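Local atomic coordinates of beta-1,4-exocellulase (Thermobifida fusca, PDB entry 4AVO), a protein that hydrolyses the beta-1,4 linkages of cellulose as a family 6 cellobiohydrolase, of which this chain is the catalytic domain. Residues C89-S94 against G372-C377; I365-G370 against A398-H403. The protein carries 1 engineered substitution. All blocks are in the same frame, centred on the assembly; numbering follows the deposited sequence.

Contact 1 of 2, residues C89-S94 against G372-C377. With BGC (beta-D-glucopyranose), chain B; BGC (beta-D-glucopyranose), chain C.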
loop_
_atom_site.group_PDB
_atom_site.type_symbol
_atom_site.label_atom_id
_atom_site.label_comp_id
_atom_site.label_asym_id
_atom_site.label_seq_id
_atom_site.Cartn_x
_atom_site.Cartn_y
_atom_site.Cartn_z
ATOM N N CYS A 89 -10.673 8.218 4.135
ATOM C CA CYS A 89 -11.406 9.190 4.960
ATOM C C CYS A 89 -10.572 10.324 5.573
ATOM O O CYS A 89 -11.125 11.369 5.933
ATOM C CB CYS A 89 -12.232 8.481 6.038
ATOM S SG CYS A 89 -11.265 7.600 7.287
ATOM N N ALA A 90 -9.260 10.122 5.710
ATOM C CA ALA A 90 -8.390 11.143 6.312
ATOM C C ALA A 90 -7.715 12.028 5.271
ATOM O O ALA A 90 -6.846 12.841 5.601
ATOM C CB ALA A 90 -7.348 10.497 7.221
ATOM N N ALA A 91 -8.118 11.872 4.016
ATOM C CA ALA A 91 -7.530 12.626 2.919
ATOM C C ALA A 91 -8.589 12.973 1.879
ATOM O O ALA A 91 -9.776 12.659 2.060
ATOM C CB ALA A 91 -6.357 11.836 2.290
ATOM N N LEU A 92 -8.166 13.640 0.806
ATOM C CA LEU A 92 -9.073 14.034 -0.263
ATOM C C LEU A 92 -8.680 13.443 -1.615
ATOM O O LEU A 92 -9.536 13.257 -2.475
ATOM C CB LEU A 92 -9.138 15.560 -0.388
ATOM C CG LEU A 92 -9.685 16.423 0.758
ATOM C CD1 LEU A 92 -9.765 17.888 0.295
ATOM C CD2 LEU A 92 -11.040 15.949 1.259
ATOM N N ALA A 93 -7.391 13.142 -1.786
ATOM C CA ALA A 93 -6.820 12.810 -3.099
ATOM C C ALA A 93 -7.362 11.518 -3.718
ATOM O O ALA A 93 -7.416 11.383 -4.945
ATOM C CB ALA A 93 -5.287 12.773 -3.023
ATOM N N SER A 94 -7.777 10.578 -2.870
ATOM C CA SER A 94 -8.361 9.327 -3.344
ATOM C C SER A 94 -9.688 8.991 -2.667
ATOM O O SER A 94 -10.024 7.819 -2.474
ATOM C CB SER A 94 -7.353 8.173 -3.231
ATOM O OG SER A 94 -6.241 8.412 -4.078
ATOM N N GLY A 372 -10.699 14.808 -4.593
ATOM C CA GLY A 372 -10.490 16.224 -4.293
ATOM C C GLY A 372 -9.032 16.629 -4.292
ATOM O O GLY A 372 -8.138 15.811 -4.523
ATOM N N PHE A 373 -8.791 17.906 -4.028
ATOM C CA PHE A 373 -7.437 18.430 -3.976
ATOM C C PHE A 373 -6.926 18.421 -2.536
ATOM O O PHE A 373 -7.371 19.211 -1.694
ATOM C CB PHE A 373 -7.379 19.835 -4.604
ATOM C CG PHE A 373 -6.107 20.586 -4.319
ATOM C CD1 PHE A 373 -4.863 19.966 -4.437
ATOM C CD2 PHE A 373 -6.152 21.924 -3.939
ATOM C CE1 PHE A 373 -3.692 20.663 -4.168
ATOM C CE2 PHE A 373 -4.979 22.637 -3.676
ATOM C CZ PHE A 373 -3.750 22.004 -3.789
ATOM N N ASP A 374 -6.005 17.500 -2.260
ATOM C CA ASP A 374 -5.403 17.374 -0.945
ATOM C C ASP A 374 -4.106 18.154 -0.928
ATOM O O ASP A 374 -3.231 17.936 -1.773
ATOM C CB ASP A 374 -5.123 15.904 -0.612
ATOM C CG ASP A 374 -4.902 15.678 0.872
ATOM O OD1 ASP A 374 -3.941 16.235 1.433
ATOM O OD2 ASP A 374 -5.708 14.952 1.486
ATOM N N ARG A 375 -3.967 19.056 0.038
ATOM C CA ARG A 375 -2.787 19.917 0.067
ATOM C C ARG A 375 -1.492 19.187 0.448
ATOM O O ARG A 375 -0.406 19.727 0.276
ATOM C CB ARG A 375 -3.029 21.162 0.924
ATOM C CG ARG A 375 -4.017 22.139 0.280
ATOM C CD ARG A 375 -3.730 23.579 0.648
ATOM N NE ARG A 375 -2.492 24.071 0.042
ATOM C CZ ARG A 375 -1.786 25.100 0.507
ATOM N NH1 ARG A 375 -2.186 25.754 1.595
ATOM N NH2 ARG A 375 -0.673 25.473 -0.113
ATOM N N MET A 376 -1.598 17.948 0.929
ATOM C CA MET A 376 -0.397 17.141 1.146
ATOM C C MET A 376 0.276 16.788 -0.188
ATOM O O MET A 376 1.412 16.330 -0.208
ATOM C CB MET A 376 -0.694 15.882 1.980
ATOM C CG MET A 376 -0.875 16.163 3.483
ATOM S SD MET A 376 0.608 16.828 4.277
ATOM C CE MET A 376 1.631 15.354 4.378
ATOM N N CYS A 377 -0.430 17.031 -1.290
ATOM C CA CYS A 377 0.087 16.787 -2.638
ATOM C C CYS A 377 0.515 18.089 -3.315
ATOM O O CYS A 377 0.978 18.085 -4.457
ATOM C CB CYS A 377 -0.968 16.081 -3.486
ATOM S SG CYS A 377 -1.318 14.408 -2.921
HETATM C C2 BGC B . -2.078 6.733 -1.849
HETATM C C3 BGC B . -2.465 6.776 -3.345
HETATM C C4 BGC B . -3.582 5.816 -3.749
HETATM C C5 BGC B . -4.453 5.570 -2.509
HETATM C C6 BGC B . -4.073 4.252 -1.845
HETATM C C1 BGC B . -3.235 6.935 -0.850
HETATM O O2 BGC B . -1.201 7.816 -1.692
HETATM O O3 BGC B . -1.325 6.514 -4.140
HETATM O O4 BGC B . -4.299 6.306 -4.898
HETATM O O5 BGC B . -4.445 6.622 -1.538
HETATM O O6 BGC B . -2.932 4.439 -1.041
HETATM C C2 BGC C . -5.859 5.899 -6.762
HETATM C C3 BGC C . -6.419 4.867 -7.741
HETATM C C4 BGC C . -5.297 4.129 -8.462
HETATM C C5 BGC C . -4.275 3.618 -7.442
HETATM C C6 BGC C . -3.061 2.963 -8.102
HETATM C C1 BGC C . -4.814 5.298 -5.812
HETATM O O2 BGC C . -6.934 6.465 -6.045
HETATM O O3 BGC C . -7.271 5.484 -8.682
HETATM O O4 BGC C . -5.855 3.069 -9.199
HETATM O O5 BGC C . -3.815 4.682 -6.624
HETATM O O6 BGC C . -2.288 3.943 -8.771
#

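Contact 2 of 2, residues I365-G370 against A398-H403. With BGC (beta-D-glucopyranose), chain C.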
loop_
_atom_site.group_PDB
_atom_site.type_symbol
_atom_site.label_atom_id
_atom_site.label_comp_id
_atom_site.label_asym_id
_atom_site.label_seq_id
_atom_site.Cartn_x
_atom_site.Cartn_y
_atom_site.Cartn_z
ATOM N N ILE A 365 -8.088 19.840 -10.078
ATOM C CA ILE A 365 -8.327 19.306 -11.416
ATOM C C ILE A 365 -9.702 18.641 -11.441
ATOM O O ILE A 365 -9.931 17.665 -10.720
ATOM C CB ILE A 365 -7.236 18.294 -11.873
ATOM C CG1 ILE A 365 -5.828 18.878 -11.682
ATOM C CG2 ILE A 365 -7.475 17.877 -13.328
ATOM C CD1 ILE A 365 -4.680 17.905 -11.957
ATOM N N PRO A 366 -10.622 19.170 -12.273
ATOM C CA PRO A 366 -11.978 18.634 -12.329
ATOM C C PRO A 366 -11.963 17.181 -12.777
ATOM O O PRO A 366 -11.196 16.810 -13.666
ATOM C CB PRO A 366 -12.665 19.515 -13.378
ATOM C CG PRO A 366 -11.820 20.734 -13.473
ATOM C CD PRO A 366 -10.429 20.261 -13.243
ATOM N N ASN A 367 -12.785 16.363 -12.130
ATOM C CA ASN A 367 -12.839 14.941 -12.427
ATOM C C ASN A 367 -14.161 14.333 -11.973
ATOM O O ASN A 367 -14.871 14.924 -11.159
ATOM C CB ASN A 367 -11.679 14.212 -11.743
ATOM C CG ASN A 367 -11.807 14.207 -10.236
ATOM O OD1 ASN A 367 -12.395 13.289 -9.659
ATOM N ND2 ASN A 367 -11.283 15.249 -9.590
ATOM N N ASP A 368 -14.468 13.148 -12.495
ATOM C CA ASP A 368 -15.682 12.413 -12.131
ATOM C C ASP A 368 -15.376 11.181 -11.263
ATOM O O ASP A 368 -16.196 10.263 -11.158
ATOM C CB ASP A 368 -16.458 12.010 -13.392
ATOM C CG ASP A 368 -15.681 11.048 -14.289
ATOM O OD1 ASP A 368 -14.563 10.613 -13.918
ATOM O OD2 ASP A 368 -16.191 10.716 -15.384
ATOM N N GLU A 369 -14.197 11.175 -10.642
ATOM C CA GLU A 369 -13.732 10.029 -9.853
ATOM C C GLU A 369 -14.058 10.157 -8.367
ATOM O O GLU A 369 -13.822 9.224 -7.590
ATOM C CB GLU A 369 -12.223 9.836 -10.032
ATOM C CG GLU A 369 -11.799 9.580 -11.471
ATOM C CD GLU A 369 -10.289 9.496 -11.633
ATOM O OE1 GLU A 369 -9.655 8.636 -10.986
ATOM O OE2 GLU A 369 -9.738 10.297 -12.416
ATOM N N GLY A 370 -14.602 11.307 -7.982
ATOM C CA GLY A 370 -14.884 11.599 -6.578
ATOM C C GLY A 370 -13.689 12.142 -5.815
ATOM O O GLY A 370 -13.729 12.254 -4.588
ATOM N N ALA A 398 1.620 17.519 -10.488
ATOM C CA ALA A 398 1.156 16.136 -10.387
ATOM C C ALA A 398 -0.283 16.009 -10.862
ATOM O O ALA A 398 -1.109 16.872 -10.558
ATOM C CB ALA A 398 1.262 15.670 -8.956
ATOM N N PRO A 399 -0.596 14.924 -11.597
ATOM C CA PRO A 399 -1.972 14.715 -12.025
ATOM C C PRO A 399 -2.787 14.006 -10.936
ATOM O O PRO A 399 -2.258 13.677 -9.877
ATOM C CB PRO A 399 -1.812 13.817 -13.250
ATOM C CG PRO A 399 -0.621 12.967 -12.911
ATOM C CD PRO A 399 0.301 13.865 -12.103
ATOM N N ILE A 400 -4.068 13.797 -11.208
ATOM C CA ILE A 400 -4.979 13.105 -10.294
ATOM C C ILE A 400 -4.401 11.739 -9.905
ATOM O O ILE A 400 -3.708 11.105 -10.707
ATOM C CB ILE A 400 -6.366 12.962 -10.955
ATOM C CG1 ILE A 400 -6.998 14.349 -11.130
ATOM C CG2 ILE A 400 -7.293 12.049 -10.146
ATOM C CD1 ILE A 400 -8.102 14.375 -12.152
ATOM N N SER A 401 -4.670 11.299 -8.675
ATOM C CA SER A 401 -4.163 10.009 -8.200
ATOM C C SER A 401 -4.490 8.895 -9.186
ATOM O O SER A 401 -5.604 8.827 -9.709
ATOM C CB SER A 401 -4.712 9.668 -6.814
ATOM O OG SER A 401 -6.125 9.554 -6.824
ATOM N N GLY A 402 -3.504 8.045 -9.451
ATOM C CA GLY A 402 -3.673 6.922 -10.366
ATOM C C GLY A 402 -3.377 7.277 -11.813
ATOM O O GLY A 402 -3.157 6.391 -12.634
ATOM N N HIS A 403 -3.371 8.573 -12.127
ATOM C CA HIS A 403 -3.038 9.023 -13.477
ATOM C C HIS A 403 -1.529 8.998 -13.694
ATOM O O HIS A 403 -0.748 9.102 -12.742
ATOM C CB HIS A 403 -3.574 10.435 -13.736
ATOM C CG HIS A 403 -5.070 10.533 -13.719
ATOM N ND1 HIS A 403 -5.773 11.274 -14.645
ATOM C CD2 HIS A 403 -5.995 9.983 -12.897
ATOM C CE1 HIS A 403 -7.067 11.189 -14.383
ATOM N NE2 HIS A 403 -7.228 10.405 -13.332
HETATM C C2 BGC C . -5.859 5.899 -6.762
HETATM C C3 BGC C . -6.419 4.867 -7.741
HETATM C C4 BGC C . -5.297 4.129 -8.462
HETATM C C5 BGC C . -4.275 3.618 -7.442
HETATM C C6 BGC C . -3.061 2.963 -8.102
HETATM C C1 BGC C . -4.814 5.298 -5.812
HETATM O O2 BGC C . -6.934 6.465 -6.045
HETATM O O3 BGC C . -7.271 5.484 -8.682
HETATM O O4 BGC C . -5.855 3.069 -9.199
HETATM O O5 BGC C . -3.815 4.682 -6.624
HETATM O O6 BGC C . -2.288 3.943 -8.771
#

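Contact 1 of 2, residues C89-S94 against G372-C377
Leu92 and Gly372 bring their CA atoms to 4.8 Å where two loops of the family 6 glycosidase domain meet beside the glucan-binding tunnel, one following strand 75-81, the other preceding helix 406-414. Gly372 N donates to Leu92 O at 2.9 Å. A CA-H...O contact from Ala93 CA to Gly372 O extends this backbone pairing. Asp374 supplies the other tie. With chi1 at -162°, it swings its carboxylate away from its own amide and over to the other loop, where Asp374 OD2 accepts from Leu92 N at 2.9 Å through the anti lone pair. OD1 turns back on its own loop and takes Met376 N in an Asx turn, so the two oxygens, each held by an amide, fix the rotation of the group. An asparagine here would probably turn an NH2 toward one of these two amides and leave that N-H without its acceptor. Ala91 CB sits 3.3 Å from Asp374 OD2, and Ala93 CB touches the CB of the same aspartate. At the sugar end, Ser94 OG accepts a hydrogen bond from O2 of the chain C glucose. On the outer side, Leu92 CD1 reaches Phe373 O at 3.4 Å.

Contact 2 of 2, residues I365-G370 against A398-H403
The type II turn from Ile400 to His403 lines the glucan-binding pocket beside the chain C glucose, and segment 365-370 backs it from behind through an apolar contact centred on Ile400 and one hydrogen bond. In that bond His403 NE2 donates to Glu369 OE2 at 2.7 Å with an N-H...O angle of 159°, meeting the syn lone pair of the oxygen. Carboxylate and imidazole are nearly coplanar, 12° apart, and the glutamate comes to the ring edge; one ring face carries Ile400 CB, offset toward the rim. Glu369 OE1 forms a salt bridge with Lys371, which also bonds Ser401 O and the glucan. Beyond the polar pair, Ile400 CD1 touches both Ile365 CG2, at 3.7 Å, and Asn367 CB, at 3.6 Å, while Ile365 CD1 lies against Ala398 O and Pro399 CA. Asn367 CG stands between its backbone N and carbonyl carbon (chi1 68°), from where the amide braces its own segment: ND2 gives to Ile365 O, in the amide plane, and also to Lys371 O, and OD1 takes Glu369 N in an Asx turn. Ser401 OG, bonded most strongly to Ala93 O, receives only a weak bond from glucose O2. With a histidine on one oxygen and a lysine on the other, Glu369 is probably kept negatively charged, its carboxylate fixed in orientation behind the sugar site.

Contacts 1 and 2 lie 11 Å apart between centres and alternate along the chain, in the order 89-94, 365-370, 372-377, 398-403, with Lys371 alone separating the middle two. They meet at the serines. Ser401 OG of contact 2 lies 2.9 Å from Ala93 O and 3.0 Å from Ser94 OG of contact 1, both probable hydrogen bonds. Both contacts touch the chain C glucose, through Ser94 and more weakly through Ser401. Contact 1 also approaches the predicted catalytic residue Asp88, whose side chain is about 3 Å from that of Ala91 and whose OD2 accepts from Ser94 N. The Glu369 side chain of contact 2 is about 5 Å from that of Asp41, a predicted substrate-binding residue.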